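Side-chain contact in probable arylamine n-acetyl transferase (Mycobacterium abscessus, PDB 4GUZ), which probably transfers the acetyl group of acetyl-coenzyme A to arylamine substrates: residues Asp228-Leu233 / His239-Gly244. Numbering follows the deposited sequence.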
ATOM      1  N   ASP A 228       0.588  -3.551  16.807  1.00 17.25           N
ATOM      2  CA  ASP A 228      -0.095  -4.658  17.471  1.00 17.95           C
ATOM      3  C   ASP A 228      -1.607  -4.674  17.183  1.00 21.59           C
ATOM      4  O   ASP A 228      -2.397  -5.214  17.975  1.00 18.78           O
ATOM      5  CB  ASP A 228       0.189  -4.600  18.999  1.00 19.28           C
ATOM      6  CG  ASP A 228      -0.180  -5.853  19.786  1.00 26.26           C
ATOM      7  OD1 ASP A 228       0.107  -6.965  19.302  1.00 21.98           O
ATOM      8  OD2 ASP A 228      -0.780  -5.712  20.881  1.00 31.54           O
ATOM      9  N   HIS A 229      -1.998  -4.177  15.988  1.00 20.11           N
ATOM     10  CA  HIS A 229      -3.410  -4.131  15.616  1.00 20.08           C
ATOM     11  C   HIS A 229      -3.605  -3.751  14.172  1.00 21.28           C
ATOM     12  O   HIS A 229      -2.742  -3.106  13.593  1.00 18.77           O
ATOM     13  CB  HIS A 229      -4.145  -3.091  16.486  1.00 21.72           C
ATOM     14  CG  HIS A 229      -5.561  -3.459  16.786  1.00 26.80           C
ATOM     15  ND1 HIS A 229      -5.870  -4.470  17.682  1.00 29.90           N
ATOM     16  CD2 HIS A 229      -6.710  -2.935  16.302  1.00 29.89           C
ATOM     17  CE1 HIS A 229      -7.191  -4.533  17.709  1.00 29.79           C
ATOM     18  NE2 HIS A 229      -7.739  -3.627  16.893  1.00 30.06           N
ATOM     19  N   ALA A 230      -4.789  -4.082  13.618  1.00 17.57           N
ATOM     20  CA  ALA A 230      -5.192  -3.677  12.270  1.00 17.83           C
ATOM     21  C   ALA A 230      -6.698  -3.622  12.145  1.00 18.92           C
ATOM     22  O   ALA A 230      -7.413  -4.292  12.889  1.00 17.78           O
ATOM     23  CB  ALA A 230      -4.631  -4.634  11.228  1.00 18.92           C
ATOM     24  N   TYR A 231      -7.177  -2.793  11.219  1.00 16.57           N
ATOM     25  CA  TYR A 231      -8.577  -2.682  10.816  1.00 17.05           C
ATOM     26  C   TYR A 231      -8.673  -2.725   9.323  1.00 19.46           C
ATOM     27  O   TYR A 231      -7.869  -2.092   8.624  1.00 16.90           O
ATOM     28  CB  TYR A 231      -9.236  -1.368  11.262  1.00 19.85           C
ATOM     29  CG  TYR A 231      -9.412  -1.188  12.742  1.00 23.33           C
ATOM     30  CD1 TYR A 231     -10.529  -1.697  13.397  1.00 24.92           C
ATOM     31  CD2 TYR A 231      -8.524  -0.409  13.473  1.00 25.67           C
ATOM     32  CE1 TYR A 231     -10.723  -1.491  14.763  1.00 24.32           C
ATOM     33  CE2 TYR A 231      -8.707  -0.193  14.837  1.00 28.21           C
ATOM     34  CZ  TYR A 231      -9.807  -0.734  15.478  1.00 36.04           C
ATOM     35  OH  TYR A 231      -9.972  -0.501  16.825  1.00 41.24           O
ATOM     36  N   ILE A 232      -9.689  -3.406   8.841  1.00 16.87           N
ATOM     37  CA  ILE A 232     -10.013  -3.496   7.428  1.00 16.56           C
ATOM     38  C   ILE A 232     -11.516  -3.354   7.294  1.00 21.32           C
ATOM     39  O   ILE A 232     -12.242  -4.162   7.865  1.00 21.15           O
ATOM     40  CB  ILE A 232      -9.539  -4.813   6.730  1.00 18.47           C
ATOM     41  CG1 ILE A 232      -8.001  -5.027   6.768  1.00 17.83           C
ATOM     42  CG2 ILE A 232     -10.060  -4.854   5.272  1.00 18.26           C
ATOM     43  CD1 ILE A 232      -7.481  -6.463   6.212  1.00 18.71           C
ATOM     44  N   LEU A 233     -11.973  -2.367   6.526  1.00 18.36           N
ATOM     45  CA  LEU A 233     -13.379  -2.247   6.175  1.00 17.22           C
ATOM     46  C   LEU A 233     -13.546  -2.898   4.800  1.00 21.07           C
ATOM     47  O   LEU A 233     -12.959  -2.444   3.811  1.00 19.34           O
ATOM     48  CB  LEU A 233     -13.850  -0.783   6.192  1.00 16.84           C
ATOM     49  CG  LEU A 233     -15.292  -0.543   5.744  1.00 20.46           C
ATOM     50  CD1 LEU A 233     -16.294  -1.111   6.759  1.00 20.89           C
ATOM     51  CD2 LEU A 233     -15.558   0.923   5.503  1.00 22.67           C
ATOM     52  N   HIS A 239     -13.611  -5.447   9.899  1.00 16.54           N
ATOM     53  CA  HIS A 239     -12.732  -6.484  10.441  1.00 16.41           C
ATOM     54  C   HIS A 239     -11.780  -5.848  11.458  1.00 19.77           C
ATOM     55  O   HIS A 239     -11.122  -4.851  11.146  1.00 18.53           O
ATOM     56  CB  HIS A 239     -11.922  -7.187   9.327  1.00 17.54           C
ATOM     57  CG  HIS A 239     -12.733  -7.969   8.343  1.00 21.18           C
ATOM     58  ND1 HIS A 239     -12.424  -9.283   8.047  1.00 22.91           N
ATOM     59  CD2 HIS A 239     -13.796  -7.593   7.594  1.00 22.09           C
ATOM     60  CE1 HIS A 239     -13.316  -9.672   7.149  1.00 21.87           C
ATOM     61  NE2 HIS A 239     -14.152  -8.684   6.834  1.00 21.80           N
ATOM     62  N   GLU A 240     -11.744  -6.378  12.685  1.00 15.50           N
ATOM     63  CA  GLU A 240     -10.794  -5.864  13.687  1.00 15.09           C
ATOM     64  C   GLU A 240      -9.820  -6.985  13.977  1.00 19.66           C
ATOM     65  O   GLU A 240     -10.244  -8.037  14.437  1.00 20.13           O
ATOM     66  CB  GLU A 240     -11.533  -5.365  14.939  1.00 15.87           C
ATOM     67  CG  GLU A 240     -10.561  -4.949  16.022  1.00 22.82           C
ATOM     68  CD  GLU A 240     -11.092  -4.100  17.154  1.00 35.83           C
ATOM     69  OE1 GLU A 240     -12.317  -3.841  17.207  1.00 25.97           O
ATOM     70  OE2 GLU A 240     -10.255  -3.667  17.977  1.00 27.79           O
ATOM     71  N   ILE A 241      -8.519  -6.781  13.677  1.00 16.11           N
ATOM     72  CA  ILE A 241      -7.523  -7.849  13.757  1.00 14.09           C
ATOM     73  C   ILE A 241      -6.534  -7.640  14.904  1.00 19.54           C
ATOM     74  O   ILE A 241      -5.902  -6.590  15.010  1.00 17.29           O
ATOM     75  CB  ILE A 241      -6.750  -7.941  12.405  1.00 17.06           C
ATOM     76  CG1 ILE A 241      -7.718  -8.010  11.181  1.00 18.06           C
ATOM     77  CG2 ILE A 241      -5.741  -9.110  12.401  1.00 17.29           C
ATOM     78  CD1 ILE A 241      -7.088  -7.485   9.872  1.00 20.90           C
ATOM     79  N   GLN A 242      -6.355  -8.694  15.695  1.00 19.05           N
ATOM     80  CA  GLN A 242      -5.389  -8.754  16.786  1.00 19.14           C
ATOM     81  C   GLN A 242      -4.311  -9.742  16.358  1.00 22.24           C
ATOM     82  O   GLN A 242      -4.528 -10.964  16.378  1.00 21.50           O
ATOM     83  CB  GLN A 242      -6.044  -9.137  18.136  1.00 20.54           C
ATOM     84  CG  GLN A 242      -5.016  -9.267  19.284  1.00 24.16           C
ATOM     85  CD  GLN A 242      -4.139  -8.029  19.448  1.00 28.75           C
ATOM     86  OE1 GLN A 242      -4.628  -6.902  19.590  1.00 23.32           O
ATOM     87  NE2 GLN A 242      -2.816  -8.214  19.412  1.00 24.65           N
ATOM     88  N   PRO A 243      -3.182  -9.225  15.851  1.00 18.99           N
ATOM     89  CA  PRO A 243      -2.103 -10.123  15.398  1.00 19.26           C
ATOM     90  C   PRO A 243      -1.694 -11.111  16.484  1.00 23.56           C
ATOM     91  O   PRO A 243      -1.593 -10.722  17.652  1.00 23.21           O
ATOM     92  CB  PRO A 243      -0.950  -9.163  15.062  1.00 20.05           C
ATOM     93  CG  PRO A 243      -1.285  -7.901  15.784  1.00 23.97           C
ATOM     94  CD  PRO A 243      -2.777  -7.809  15.767  1.00 20.28           C
ATOM     95  N   GLY A 244      -1.513 -12.374  16.095  1.00 21.39           N
ATOM     96  CA  GLY A 244      -1.186 -13.454  17.024  1.00 21.39           C
ATOM     97  C   GLY A 244      -2.398 -14.096  17.682  1.00 24.11           C
ATOM     98  O   GLY A 244      -2.272 -15.138  18.335  1.00 25.12           O
TER
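The antiparallel beta hairpin of strands 229-234 and 237-242, the third and fourth strands of a five-stranded antiparallel sheet, illustrates how one pair of strands can concentrate its polar cross-strand side-chain contacts on one face. Ala230 and Ile241, like Ile232 and His239, form hydrogen-bonded pairs, with Ile241 N reaching Ala230 O at 2.8 Å. Tyr231 and Glu240 make the non-hydrogen-bonded pair between them. On the face of Ala230, Ile232, His239 and Ile241, Ile241 CD1 lies 3.8 Å from Ile232 CD1 and also touches Ala230 CB, and Trp155 of strand 155-162 packs on Ala230 and Ile241. On the face of His229, Tyr231 and Glu240, His229 NE2 donates to Glu240 OE2 at 2.7 Å in a bent bond, on the anti side and somewhat out of the plane of a carboxylate turned 83° from the ring. Glu240, with CG anti to the backbone N (chi1 175°) and an extended chain, runs alongside Tyr231, its CD 3.6 Å from Tyr231 CE1. Ile241 O sits over one face of the His229 ring, and Gln242 OE1 lies at the ring's edge, accepting a weak bond from His229 ND1. A bend at chi2 (54°) turns the Gln242 amide back toward Asp228, whose OD1 also bonds Ser154; Gln242 NE2 meets that OD1 at 3.2 Å, from above the carboxylate plane.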